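Local coordinates for protein TetR family transcription regulator (Marinobacter aquaeolei, PDB 3PAS) that probably binds operator DNA through an N-terminal helix-turn-helix and regulates transcription, at residues Y105-T108 and F109-S112; E172-D175 and E176-E179; A71-S74 and F75-K79; E83-R86 and R87-H90. All blocks are in the same frame, centred on the assembly; numbering follows the deposited sequence.

Interaction 1: residues Y105-T108 and F109-S112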
ATOM      1  N   TYR B 105      -9.147   5.871   8.436  1.00 23.44           N
ATOM      2  CA  TYR B 105     -10.261   6.725   7.952  1.00 22.02           C
ATOM      3  C   TYR B 105      -9.833   7.490   6.679  1.00 25.54           C
ATOM      4  O   TYR B 105     -10.525   7.464   5.662  1.00 22.09           O
ATOM      5  CB  TYR B 105     -10.817   7.678   9.021  1.00 23.26           C
ATOM      6  CG  TYR B 105     -12.099   8.316   8.527  1.00 21.44           C
ATOM      7  CD1 TYR B 105     -13.305   7.676   8.706  1.00 25.50           C
ATOM      8  CD2 TYR B 105     -12.073   9.450   7.727  1.00 23.47           C
ATOM      9  CE1 TYR B 105     -14.508   8.227   8.220  1.00 18.40           C
ATOM     10  CE2 TYR B 105     -13.248  10.001   7.212  1.00 26.32           C
ATOM     11  CZ  TYR B 105     -14.467   9.371   7.473  1.00 28.91           C
ATOM     12  OH  TYR B 105     -15.649   9.875   6.987  1.00 23.51           O
ATOM     13  N   HIS B 106      -8.684   8.159   6.728  1.00 21.01           N
ATOM     14  CA  HIS B 106      -8.172   8.856   5.551  1.00 24.79           C
ATOM     15  C   HIS B 106      -8.067   7.936   4.286  1.00 26.46           C
ATOM     16  O   HIS B 106      -8.547   8.277   3.198  1.00 26.07           O
ATOM     17  CB  HIS B 106      -6.796   9.487   5.867  1.00 24.00           C
ATOM     18  CG  HIS B 106      -6.238  10.253   4.713  1.00 28.64           C
ATOM     19  ND1 HIS B 106      -5.501   9.646   3.713  1.00 28.62           N
ATOM     20  CD2 HIS B 106      -6.396  11.544   4.344  1.00 25.68           C
ATOM     21  CE1 HIS B 106      -5.219  10.539   2.787  1.00 31.02           C
ATOM     22  NE2 HIS B 106      -5.728  11.703   3.157  1.00 31.16           N
ATOM     23  N   GLU B 107      -7.446   6.779   4.469  1.00 28.34           N
ATOM     24  CA  GLU B 107      -7.289   5.757   3.418  1.00 30.45           C
ATOM     25  C   GLU B 107      -8.656   5.231   2.922  1.00 31.99           C
ATOM     26  O   GLU B 107      -8.904   5.179   1.723  1.00 33.28           O
ATOM     27  CB  GLU B 107      -6.457   4.598   3.983  1.00 28.72           C
ATOM     28  CG  GLU B 107      -6.142   3.408   3.016  1.00 34.08           C
ATOM     29  CD  GLU B 107      -5.102   3.756   1.963  1.00 37.71           C
ATOM     30  OE1 GLU B 107      -4.609   4.914   1.954  1.00 35.31           O
ATOM     31  OE2 GLU B 107      -4.797   2.864   1.122  1.00 37.96           O
ATOM     32  N   THR B 108      -9.540   4.854   3.832  1.00 27.37           N
ATOM     33  CA  THR B 108     -10.852   4.369   3.422  1.00 29.45           C
ATOM     34  C   THR B 108     -11.590   5.436   2.611  1.00 31.23           C
ATOM     35  O   THR B 108     -12.145   5.132   1.545  1.00 32.57           O
ATOM     36  CB  THR B 108     -11.750   3.971   4.621  1.00 27.12           C
ATOM     37  OG1 THR B 108     -11.110   2.938   5.366  1.00 33.04           O
ATOM     38  CG2 THR B 108     -13.100   3.411   4.108  1.00 36.49           C
ATOM     39  N   PHE B 109     -11.580   6.687   3.093  1.00 29.01           N
ATOM     40  CA  PHE B 109     -12.284   7.776   2.417  1.00 28.85           C
ATOM     41  C   PHE B 109     -11.689   8.095   1.064  1.00 32.57           C
ATOM     42  O   PHE B 109     -12.436   8.205   0.059  1.00 28.89           O
ATOM     43  CB  PHE B 109     -12.281   9.052   3.260  1.00 30.65           C
ATOM     44  CG  PHE B 109     -13.224  10.137   2.769  1.00 27.07           C
ATOM     45  CD1 PHE B 109     -12.860  10.994   1.748  1.00 27.08           C
ATOM     46  CD2 PHE B 109     -14.464  10.327   3.375  1.00 30.96           C
ATOM     47  CE1 PHE B 109     -13.716  11.995   1.292  1.00 32.28           C
ATOM     48  CE2 PHE B 109     -15.339  11.338   2.922  1.00 27.22           C
ATOM     49  CZ  PHE B 109     -14.954  12.171   1.879  1.00 27.09           C
ATOM     50  N   THR B 110     -10.360   8.279   1.015  1.00 31.22           N
ATOM     51  CA  THR B 110      -9.712   8.642  -0.264  1.00 32.17           C
ATOM     52  C   THR B 110      -9.868   7.556  -1.323  1.00 33.17           C
ATOM     53  O   THR B 110      -9.832   7.870  -2.498  1.00 39.06           O
ATOM     54  CB  THR B 110      -8.170   9.023  -0.151  1.00 28.28           C
ATOM     55  OG1 THR B 110      -7.450   7.899   0.322  1.00 34.64           O
ATOM     56  CG2 THR B 110      -7.940  10.193   0.764  1.00 28.92           C
ATOM     57  N   HIS B 111     -10.040   6.295  -0.938  1.00 35.69           N
ATOM     58  CA  HIS B 111     -10.209   5.150  -1.870  0.50 37.19           C
ATOM     59  C   HIS B 111     -11.689   4.823  -2.050  1.00 37.49           C
ATOM     60  O   HIS B 111     -12.020   3.708  -2.392  1.00 42.42           O
ATOM     61  CB  HIS B 111      -9.551   3.857  -1.331  0.50 35.48           C
ATOM     62  CG  HIS B 111      -8.059   3.794  -1.465  0.50 40.69           C
ATOM     63  ND1 HIS B 111      -7.429   3.374  -2.618  0.50 43.78           N
ATOM     64  CD2 HIS B 111      -7.075   4.020  -0.562  0.50 39.39           C
ATOM     65  CE1 HIS B 111      -6.120   3.384  -2.432  0.50 46.84           C
ATOM     66  NE2 HIS B 111      -5.878   3.774  -1.193  0.50 43.16           N
ATOM     67  N   SER B 112     -12.577   5.772  -1.762  1.00 37.84           N
ATOM     68  CA  SER B 112     -14.024   5.572  -1.900  1.00 35.33           C
ATOM     69  C   SER B 112     -14.578   6.562  -2.915  1.00 36.29           C
ATOM     70  O   SER B 112     -13.945   7.588  -3.262  1.00 32.80           O
ATOM     71  CB  SER B 112     -14.747   5.820  -0.574  1.00 32.15           C
ATOM     72  OG  SER B 112     -14.860   7.227  -0.338  1.00 32.60           O
TER
HETATM   73  O   HOH W   1     -12.544   2.785   0.399  1.00 41.68           O

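Interaction 2: residues E172-D175 and E176-E179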
ATOM      1  N   GLU B 172       9.624  -3.070  14.449  1.00 35.86           N
ATOM      2  CA  GLU B 172       9.566  -2.354  15.717  1.00 35.95           C
ATOM      3  C   GLU B 172       9.726  -0.857  15.527  1.00 33.43           C
ATOM      4  O   GLU B 172      10.747  -0.403  15.008  1.00 30.98           O
ATOM      5  CB  GLU B 172      10.622  -2.882  16.664  1.00 39.63           C
ATOM      6  CG  GLU B 172      10.118  -4.062  17.465  1.00 46.94           C
ATOM      7  CD  GLU B 172      11.069  -4.452  18.595  1.00 57.68           C
ATOM      8  OE1 GLU B 172      12.167  -3.842  18.706  1.00 63.93           O
ATOM      9  OE2 GLU B 172      10.706  -5.376  19.361  1.00 62.05           O
ATOM     10  N   GLY B 173       8.726  -0.108  15.962  1.00 31.97           N
ATOM     11  CA  GLY B 173       8.706   1.345  15.774  1.00 33.21           C
ATOM     12  C   GLY B 173       9.496   2.131  16.825  1.00 30.18           C
ATOM     13  O   GLY B 173       8.960   3.049  17.457  1.00 31.26           O
ATOM     14  N   THR B 174      10.763   1.804  16.965  1.00 27.51           N
ATOM     15  CA  THR B 174      11.682   2.572  17.808  1.00 30.80           C
ATOM     16  C   THR B 174      12.064   3.891  17.129  1.00 29.30           C
ATOM     17  O   THR B 174      11.982   4.011  15.889  1.00 22.34           O
ATOM     18  CB  THR B 174      12.989   1.844  18.067  1.00 29.42           C
ATOM     19  OG1 THR B 174      13.662   1.644  16.816  1.00 31.18           O
ATOM     20  CG2 THR B 174      12.744   0.449  18.787  1.00 36.03           C
ATOM     21  N   ASP B 175      12.498   4.858  17.935  1.00 28.00           N
ATOM     22  CA  ASP B 175      12.943   6.153  17.384  1.00 29.92           C
ATOM     23  C   ASP B 175      14.039   5.936  16.334  1.00 28.83           C
ATOM     24  O   ASP B 175      14.055   6.574  15.282  1.00 25.05           O
ATOM     25  CB  ASP B 175      13.479   7.077  18.501  1.00 29.75           C
ATOM     26  CG  ASP B 175      12.381   7.654  19.400  1.00 34.64           C
ATOM     27  OD1 ASP B 175      11.297   8.035  18.906  1.00 28.89           O
ATOM     28  OD2 ASP B 175      12.648   7.788  20.614  1.00 32.12           O
ATOM     29  N   GLU B 176      14.971   5.047  16.654  1.00 28.22           N
ATOM     30  CA  GLU B 176      16.049   4.675  15.757  1.00 27.56           C
ATOM     31  C   GLU B 176      15.562   4.154  14.413  1.00 24.84           C
ATOM     32  O   GLU B 176      16.062   4.586  13.350  1.00 24.91           O
ATOM     33  CB  GLU B 176      16.939   3.570  16.370  1.00 31.24           C
ATOM     34  CG  GLU B 176      18.123   4.059  17.182  1.00 48.46           C
ATOM     35  CD  GLU B 176      19.218   2.993  17.415  1.00 44.80           C
ATOM     36  OE1 GLU B 176      18.982   1.997  18.124  1.00 62.77           O
ATOM     37  OE2 GLU B 176      20.341   3.181  16.917  1.00 54.11           O
ATOM     38  N   HIS B 177      14.661   3.173  14.455  1.00 24.01           N
ATOM     39  CA  HIS B 177      14.078   2.605  13.244  1.00 26.06           C
ATOM     40  C   HIS B 177      13.279   3.637  12.441  1.00 21.78           C
ATOM     41  O   HIS B 177      13.331   3.632  11.223  1.00 22.89           O
ATOM     42  CB  HIS B 177      13.179   1.378  13.545  1.00 27.04           C
ATOM     43  CG  HIS B 177      13.936   0.104  13.774  1.00 35.47           C
ATOM     44  ND1 HIS B 177      13.322  -1.056  14.203  1.00 37.40           N
ATOM     45  CD2 HIS B 177      15.251  -0.199  13.622  1.00 39.32           C
ATOM     46  CE1 HIS B 177      14.225  -2.018  14.319  1.00 40.44           C
ATOM     47  NE2 HIS B 177      15.404  -1.523  13.976  1.00 45.88           N
ATOM     48  N   ILE B 178      12.549   4.519  13.118  1.00 20.05           N
ATOM     49  CA  ILE B 178      11.776   5.543  12.440  1.00 19.85           C
ATOM     50  C   ILE B 178      12.749   6.449  11.669  1.00 21.18           C
ATOM     51  O   ILE B 178      12.503   6.791  10.505  1.00 18.73           O
ATOM     52  CB  ILE B 178      10.863   6.346  13.425  1.00 19.45           C
ATOM     53  CG1 ILE B 178       9.713   5.464  13.966  1.00 23.81           C
ATOM     54  CG2 ILE B 178      10.288   7.516  12.744  1.00 16.63           C
ATOM     55  CD1 ILE B 178       8.981   5.999  15.254  1.00 21.84           C
ATOM     56  N   GLU B 179      13.873   6.781  12.308  1.00 21.41           N
ATOM     57  CA  GLU B 179      14.902   7.658  11.689  1.00 20.05           C
ATOM     58  C   GLU B 179      15.552   6.952  10.492  1.00 21.38           C
ATOM     59  O   GLU B 179      15.741   7.556   9.448  1.00 17.55           O
ATOM     60  CB  GLU B 179      15.971   8.044  12.729  1.00 22.37           C
ATOM     61  CG  GLU B 179      17.134   8.895  12.215  1.00 26.82           C
ATOM     62  CD  GLU B 179      16.812  10.374  12.061  1.00 28.89           C
ATOM     63  OE1 GLU B 179      15.641  10.821  12.296  1.00 22.96           O
ATOM     64  OE2 GLU B 179      17.773  11.107  11.725  1.00 26.30           O
TER

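Interaction 3: residues A71-S74 and F75-K79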
ATOM      1  N   ALA B  71       1.757  17.967  10.984  1.00 21.53           N
ATOM      2  CA  ALA B  71       2.862  17.833  10.040  1.00 25.57           C
ATOM      3  C   ALA B  71       3.460  19.194   9.675  1.00 25.55           C
ATOM      4  O   ALA B  71       4.674  19.312   9.644  1.00 25.86           O
ATOM      5  CB  ALA B  71       2.455  17.052   8.748  1.00 24.80           C
ATOM      6  N   LEU B  72       2.612  20.195   9.386  1.00 26.94           N
ATOM      7  CA  LEU B  72       3.056  21.550   9.013  1.00 27.17           C
ATOM      8  C   LEU B  72       3.818  22.229  10.151  1.00 28.64           C
ATOM      9  O   LEU B  72       4.808  22.946   9.920  1.00 26.15           O
ATOM     10  CB  LEU B  72       1.876  22.444   8.641  1.00 28.58           C
ATOM     11  CG  LEU B  72       1.124  22.206   7.346  1.00 36.13           C
ATOM     12  CD1 LEU B  72      -0.085  23.197   7.239  1.00 39.58           C
ATOM     13  CD2 LEU B  72       2.040  22.323   6.174  1.00 30.63           C
ATOM     14  N   ASP B  73       3.336  22.005  11.369  1.00 26.46           N
ATOM     15  CA  ASP B  73       3.930  22.558  12.547  1.00 27.52           C
ATOM     16  C   ASP B  73       5.353  22.003  12.692  1.00 27.57           C
ATOM     17  O   ASP B  73       6.315  22.739  12.933  1.00 25.92           O
ATOM     18  CB  ASP B  73       3.095  22.210  13.760  1.00 27.89           C
ATOM     19  CG  ASP B  73       3.738  22.678  15.054  1.00 38.89           C
ATOM     20  OD1 ASP B  73       3.751  23.887  15.259  1.00 40.58           O
ATOM     21  OD2 ASP B  73       4.236  21.852  15.842  1.00 45.43           O
ATOM     22  N   SER B  74       5.474  20.682  12.555  1.00 26.29           N
ATOM     23  CA  SER B  74       6.783  20.049  12.699  0.50 25.99           C
ATOM     24  C   SER B  74       7.702  20.454  11.554  1.00 24.87           C
ATOM     25  O   SER B  74       8.868  20.763  11.775  1.00 24.94           O
ATOM     26  CB  SER B  74       6.683  18.534  12.764  0.50 23.69           C
ATOM     27  OG  SER B  74       6.100  18.133  13.971  0.50 20.66           O
ATOM     28  N   PHE B  75       7.181  20.426  10.330  1.00 22.53           N
ATOM     29  CA  PHE B  75       7.930  20.830   9.142  1.00 21.13           C
ATOM     30  C   PHE B  75       8.492  22.256   9.347  1.00 23.84           C
ATOM     31  O   PHE B  75       9.639  22.532   9.033  1.00 24.57           O
ATOM     32  CB  PHE B  75       7.035  20.783   7.857  1.00 22.73           C
ATOM     33  CG  PHE B  75       7.763  21.161   6.565  1.00 20.33           C
ATOM     34  CD1 PHE B  75       8.630  20.279   5.956  1.00 20.15           C
ATOM     35  CD2 PHE B  75       7.512  22.379   5.930  1.00 22.05           C
ATOM     36  CE1 PHE B  75       9.291  20.607   4.782  1.00 20.65           C
ATOM     37  CE2 PHE B  75       8.180  22.720   4.731  1.00 23.71           C
ATOM     38  CZ  PHE B  75       9.041  21.852   4.161  1.00 25.10           C
ATOM     39  N   SER B  76       7.687  23.167   9.866  1.00 26.95           N
ATOM     40  CA  SER B  76       8.154  24.553  10.028  1.00 26.87           C
ATOM     41  C   SER B  76       9.298  24.722  11.035  1.00 28.55           C
ATOM     42  O   SER B  76       9.980  25.733  10.999  1.00 29.73           O
ATOM     43  CB  SER B  76       6.984  25.424  10.447  1.00 30.14           C
ATOM     44  OG  SER B  76       6.650  25.226  11.801  1.00 28.12           O
ATOM     45  N   ARG B  77       9.527  23.747  11.924  1.00 26.04           N
ATOM     46  CA  ARG B  77      10.602  23.829  12.905  1.00 27.57           C
ATOM     47  C   ARG B  77      11.903  23.333  12.320  1.00 29.33           C
ATOM     48  O   ARG B  77      12.933  23.479  12.936  1.00 28.65           O
ATOM     49  CB  ARG B  77      10.252  23.064  14.189  1.00 30.27           C
ATOM     50  CG  ARG B  77       9.109  23.673  14.936  1.00 32.33           C
ATOM     51  CD  ARG B  77       8.445  22.687  15.873  1.00 41.24           C
ATOM     52  NE  ARG B  77       7.167  23.240  16.317  1.00 49.62           N
ATOM     53  CZ  ARG B  77       7.064  24.219  17.222  1.00 56.45           C
ATOM     54  NH1 ARG B  77       8.154  24.725  17.810  1.00 48.48           N
ATOM     55  NH2 ARG B  77       5.871  24.691  17.564  1.00 49.21           N
ATOM     56  N   GLY B  78      11.890  22.771  11.106  1.00 28.50           N
ATOM     57  CA  GLY B  78      13.131  22.244  10.519  1.00 27.83           C
ATOM     58  C   GLY B  78      14.013  23.399  10.082  1.00 28.68           C
ATOM     59  O   GLY B  78      13.500  24.394   9.584  1.00 24.64           O
ATOM     60  N   LYS B  79      15.331  23.270  10.246  1.00 28.31           N
ATOM     61  CA  LYS B  79      16.241  24.364   9.860  1.00 35.65           C
ATOM     62  C   LYS B  79      16.527  24.402   8.362  1.00 34.07           C
ATOM     63  O   LYS B  79      17.092  25.368   7.877  1.00 32.76           O
ATOM     64  CB  LYS B  79      17.543  24.339  10.687  1.00 37.78           C
ATOM     65  CG  LYS B  79      17.253  24.598  12.177  1.00 44.06           C
ATOM     66  CD  LYS B  79      18.516  24.638  13.036  1.00 52.00           C
ATOM     67  CE  LYS B  79      18.188  25.046  14.485  1.00 54.44           C
ATOM     68  NZ  LYS B  79      19.422  25.097  15.384  1.00 52.67           N
TER

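Interaction 4: residues E83-R86 and R87-H90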
ATOM      1  N   GLU B  83      15.593  18.692   7.081  1.00 20.53           N
ATOM      2  CA  GLU B  83      15.202  18.680   8.516  1.00 20.96           C
ATOM      3  C   GLU B  83      13.719  18.816   8.704  1.00 19.11           C
ATOM      4  O   GLU B  83      13.133  18.198   9.603  1.00 18.15           O
ATOM      5  CB  GLU B  83      15.930  19.779   9.345  1.00 22.98           C
ATOM      6  CG  GLU B  83      17.307  19.360   9.752  1.00 30.14           C
ATOM      7  CD  GLU B  83      17.232  18.112  10.667  1.00 34.05           C
ATOM      8  OE1 GLU B  83      17.721  17.062  10.209  1.00 36.61           O
ATOM      9  OE2 GLU B  83      16.647  18.189  11.781  1.00 39.06           O
ATOM     10  N   GLY B  84      13.083  19.635   7.869  1.00 20.08           N
ATOM     11  CA  GLY B  84      11.659  19.812   7.940  1.00 18.28           C
ATOM     12  C   GLY B  84      10.934  18.498   7.621  1.00 19.75           C
ATOM     13  O   GLY B  84       9.979  18.117   8.284  1.00 17.47           O
ATOM     14  N   LEU B  85      11.388  17.803   6.599  1.00 18.12           N
ATOM     15  CA  LEU B  85      10.758  16.558   6.205  1.00 18.20           C
ATOM     16  C   LEU B  85      11.038  15.475   7.250  1.00 17.67           C
ATOM     17  O   LEU B  85      10.173  14.637   7.535  1.00 16.30           O
ATOM     18  CB  LEU B  85      11.243  16.120   4.818  1.00 20.22           C
ATOM     19  CG  LEU B  85      10.771  16.993   3.639  1.00 20.17           C
ATOM     20  CD1 LEU B  85      11.541  16.584   2.371  1.00 20.00           C
ATOM     21  CD2 LEU B  85       9.257  16.873   3.463  1.00 19.05           C
ATOM     22  N   ARG B  86      12.237  15.492   7.848  1.00 16.89           N
ATOM     23  CA  ARG B  86      12.585  14.532   8.866  1.00 17.56           C
ATOM     24  C   ARG B  86      11.703  14.740  10.118  1.00 18.50           C
ATOM     25  O   ARG B  86      11.178  13.764  10.716  1.00 19.84           O
ATOM     26  CB  ARG B  86      14.067  14.642   9.239  1.00 17.12           C
ATOM     27  CG  ARG B  86      14.536  13.603  10.224  1.00 20.43           C
ATOM     28  CD  ARG B  86      16.031  13.754  10.512  1.00 26.57           C
ATOM     29  NE  ARG B  86      16.218  14.875  11.394  1.00 30.68           N
ATOM     30  CZ  ARG B  86      16.018  14.835  12.706  1.00 38.68           C
ATOM     31  NH1 ARG B  86      15.626  13.712  13.290  1.00 37.55           N
ATOM     32  NH2 ARG B  86      16.209  15.936  13.444  1.00 33.20           N
ATOM     33  N   ARG B  87      11.486  16.002  10.517  1.00 18.47           N
ATOM     34  CA  ARG B  87      10.648  16.228  11.700  1.00 19.46           C
ATOM     35  C   ARG B  87       9.230  15.800  11.432  1.00 18.11           C
ATOM     36  O   ARG B  87       8.605  15.187  12.255  1.00 19.26           O
ATOM     37  CB  ARG B  87      10.635  17.677  12.114  1.00 20.84           C
ATOM     38  CG  ARG B  87      11.936  18.130  12.627  1.00 24.96           C
ATOM     39  CD  ARG B  87      11.942  19.641  12.801  1.00 33.68           C
ATOM     40  NE  ARG B  87      12.983  20.053  13.750  1.00 39.47           N
ATOM     41  CZ  ARG B  87      12.809  20.180  15.071  1.00 46.18           C
ATOM     42  NH1 ARG B  87      11.631  19.944  15.663  1.00 41.62           N
ATOM     43  NH2 ARG B  87      13.843  20.541  15.808  1.00 49.52           N
ATOM     44  N   GLN B  88       8.702  16.171  10.280  1.00 20.70           N
ATOM     45  CA  GLN B  88       7.329  15.838   9.846  0.50 17.85           C
ATOM     46  C   GLN B  88       7.140  14.327   9.829  1.00 18.19           C
ATOM     47  O   GLN B  88       6.114  13.814  10.189  1.00 18.40           O
ATOM     48  CB  GLN B  88       7.102  16.377   8.435  0.50 19.07           C
ATOM     49  CG  GLN B  88       6.104  15.576   7.558  0.50 17.18           C
ATOM     50  CD  GLN B  88       6.743  15.289   6.221  0.50 22.01           C
ATOM     51  OE1 GLN B  88       7.632  14.403   6.095  0.50 20.95           O
ATOM     52  NE2 GLN B  88       6.362  16.094   5.211  0.50 27.88           N
ATOM     53  N   TRP B  89       8.160  13.640   9.349  1.00 17.03           N
ATOM     54  CA  TRP B  89       8.141  12.158   9.245  1.00 18.68           C
ATOM     55  C   TRP B  89       7.989  11.521  10.583  1.00 18.48           C
ATOM     56  O   TRP B  89       7.132  10.647  10.766  1.00 19.15           O
ATOM     57  CB  TRP B  89       9.382  11.650   8.544  1.00 18.41           C
ATOM     58  CG  TRP B  89       9.628  10.186   8.572  1.00 18.42           C
ATOM     59  CD1 TRP B  89      10.073   9.446   9.618  1.00 20.00           C
ATOM     60  CD2 TRP B  89       9.453   9.275   7.480  1.00 16.46           C
ATOM     61  NE1 TRP B  89      10.157   8.130   9.259  1.00 19.13           N
ATOM     62  CE2 TRP B  89       9.804   8.006   7.943  1.00 19.06           C
ATOM     63  CE3 TRP B  89       9.053   9.429   6.145  1.00 22.33           C
ATOM     64  CZ2 TRP B  89       9.781   6.864   7.122  1.00 20.74           C
ATOM     65  CZ3 TRP B  89       9.030   8.338   5.344  1.00 17.06           C
ATOM     66  CH2 TRP B  89       9.398   7.031   5.845  1.00 20.46           C
ATOM     67  N   HIS B  90       8.807  11.950  11.528  1.00 19.86           N
ATOM     68  CA  HIS B  90       8.713  11.460  12.900  1.00 20.55           C
ATOM     69  C   HIS B  90       7.343  11.771  13.489  1.00 21.18           C
ATOM     70  O   HIS B  90       6.774  10.925  14.165  1.00 17.10           O
ATOM     71  CB  HIS B  90       9.830  12.018  13.820  1.00 25.54           C
ATOM     72  CG  HIS B  90      11.131  11.270  13.733  1.00 23.04           C
ATOM     73  ND1 HIS B  90      11.479  10.249  14.602  1.00 21.53           N
ATOM     74  CD2 HIS B  90      12.174  11.420  12.891  1.00 23.84           C
ATOM     75  CE1 HIS B  90      12.686   9.810  14.286  1.00 19.92           C
ATOM     76  NE2 HIS B  90      13.121  10.494  13.235  1.00 20.84           N
TER
HETATM   77  O   HOH W   2      15.950  21.072  12.247  1.00 40.34           O

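Interaction 1: residues Y105-T108 and F109-S112
Phe-109 N donates to Tyr-105 O and Thr-110 N to His-106 O (2.8 Å), two straight i to i+4 bonds of helix 100-110. One residue on, His-111 N makes the last and more bent one, to Glu-107 O at 3.1 Å (144°). A second bond comes to His-106 O from Thr-110 OG1 (3.1 Å). With chi1 at 62°, that hydroxyl sits between the backbone N and the carbonyl carbon and turns back along the helix; it meets the carbonyl from the face opposite to the one used by Thr-110 N. Past the helix end, Ser-112 N and Ser-112 OG both donate to Phe-109 O, the hydroxyl at 2.6 Å. Water 1 gives a proton to Thr-108 O and, weakly, another to His-111 O. The methyl of Thr-110 makes a CH-pi contact, CG2 lying over one face of the His-106 ring 3.7 Å from its centroid. Tyr-105 and Phe-109 run side by side in the same direction, with Tyr-105 CE2 4.0 Å from Phe-109 CD2, while the tyrosine hydroxyl bonds to Leu-56 O. Phe-109 stacks on Phe-60. The Glu-107 side chain, bent at chi2, crosses that of His-111, planes 63° apart; Glu-107 OE2 lies 2.7 Å from His-111 NE2 in one of two histidine conformers, so this approach is uncertain. OE1 forms a salt bridge with Arg-157. The contact is the C-terminal turn of helix 100-110, where His-111 leaves helical phi/psi, lying against helices 5-24 and 52-76 of the all-helical TetR fold.

Interaction 2: residues E172-D175 and E176-E179
An N-cap opens helix 175-189: Thr-174, the residue just before it, turns its hydroxyl onto the first turn, and His-177 N donates to Thr-174 OG1 at 3.0 Å with an N-H...O angle of 164°. The hydroxyl can reach there because OG1 stands between the backbone N and the carbonyl carbon (chi1 62°), which points it along the start of the helix. It also touches the histidine side chain, Thr-174 OG1 lying 3.3 Å from His-177 CB. The ring is held from its edge by a second bond: His-177 ND1 donates at 2.8 Å onto a lone pair of Glu-172 O, in the plane of that carbonyl, with the oxygen close to the plane of the imidazole. His-177 is thus tied to the incoming loop through both its backbone and its ring. Gly-173, between the two acceptors, is the centre of an inverse gamma turn. The helix proper starts with Ile-178 N to Thr-174 O (2.9 Å) and Glu-179 N to Asp-175 O (3.0 Å). Ile-178 CD1 lies 3.7 Å from Gly-173 O, at the turn. Helix 81-98 packs against this first turn: Ile-178 rests on His-90 and Phe-93, and Asp-175 forms a salt bridge with Arg-94, while the ring of Phe-171 meets that of His-177 in the loop after helix 148-167.

Interaction 3: residues A71-S74 and F75-K79
Regular i to i+4 bonds, Phe-75 N to Ala-71 O at 2.8 Å and Ser-76 N to Leu-72 O at 2.9 Å, carry the end of helix 52-76, after which Arg-77 N turns to Ser-74 O, three residues back, and meets it from above the carbonyl plane. Gly-78 N likewise bonds three residues back, to Phe-75 O. The side chain of Ser-76 helps close this turn: Ser-76 OG donates to Asp-73 O at 2.8 Å, chi1 of 75° swinging the hydroxyl between its own backbone N and carbonyl carbon, back toward the preceding turn.

On the outer surface Asp-73 and Arg-77 form an i to i+4 salt bridge. The arginine grips side-on with two nitrogens, Arg-77 NH2 to Asp-73 OD1 at 3.2 Å and Arg-77 NE to Asp-73 OD2 at 3.3 Å. The two planes are 63° apart, so the grip is uneven: OD1 offers its syn lone pair, whereas OD2 is met from above the carboxylate plane. This is the C-terminal end of the long helix 52-76, which in the TetR fold connects the DNA-binding part to the ligand-binding and dimerisation part. The arginine chain, extended from CG to NE, runs over the backbone carbonyl on its way, Arg-77 CG lying 3.6 Å from Asp-73 O.

The Phe-75 ring packs on Leu-81 and Leu-85 of helix 81-98 and on Leu-130 and Ala-133 of helix 128-140. In one of its two conformers, Ser-74 OG bonds to Thr-91 OG1 of helix 81-98. Arg-77 also touches Arg-87 of that helix.

Interaction 4: residues E83-R86 and R87-H90
The side chains of Arg-86 and His-90 cross one turn apart on helix 81-98, in the ligand-binding and dimerisation part of the TetR fold, where the i to i+4 ladder runs unbroken from Arg-87 N to Glu-83 O, through Gln-88 and Trp-89, to His-90 N and Arg-86 O. The arginine starts at CB, beside the next peptide. With CG anti to the backbone N (chi1 -176°), its chain passes the imidazole, Arg-86 CG being 4.2 Å from His-90 CD2. It then bends at chi3, which turns the guanidinium toward Glu-83, three residues back. There it grips the carboxylate side-on, Arg-86 NE donating to Glu-83 OE1 at 2.9 Å and NH2 to Glu-83 OE2 at 2.8 Å, the latter on the syn lone pair; both oxygens lie close to the guanidinium plane. The remaining nitrogen, Arg-86 NH1, comes 4.1 Å from His-90 NE2, the planes of the two groups 72° apart. Glu-179 OE1 of helix 175-189 takes both a salt bridge from NH1 and a hydrogen bond with His-90 NE2, which probably fixes the guanidinium between two carboxylates. The neighbouring Trp-89 ring meets Phe-182 of helix 175-189 edge-to-face. Arg-87 runs extended past the Glu-83 carbonyl, and water 2 links the two tips, donating to Glu-83 OE2 at 3.0 Å and accepting weakly from Arg-87 NE.

Overall arrangement
From the N terminus, interaction 3 comes first, at the end of helix 52-76; interaction 4 follows on helix 81-98, interaction 1 ends helix 100-110, and interaction 2 opens helix 175-189. All four are local and lie in series, so none nests in or crosses another, and none closes a long loop. Interactions 3 and 4 pack together, centres about 7 Å apart, where Phe-75 meets Gly-84. Interaction 4 also touches interaction 2 through Glu-179 and Ile-178, so helix 81-98 bridges helices 52-76 and 175-189. Interaction 1 stands apart, its centre about 24 Å from that of interaction 4, against helices 5-24 and 52-76.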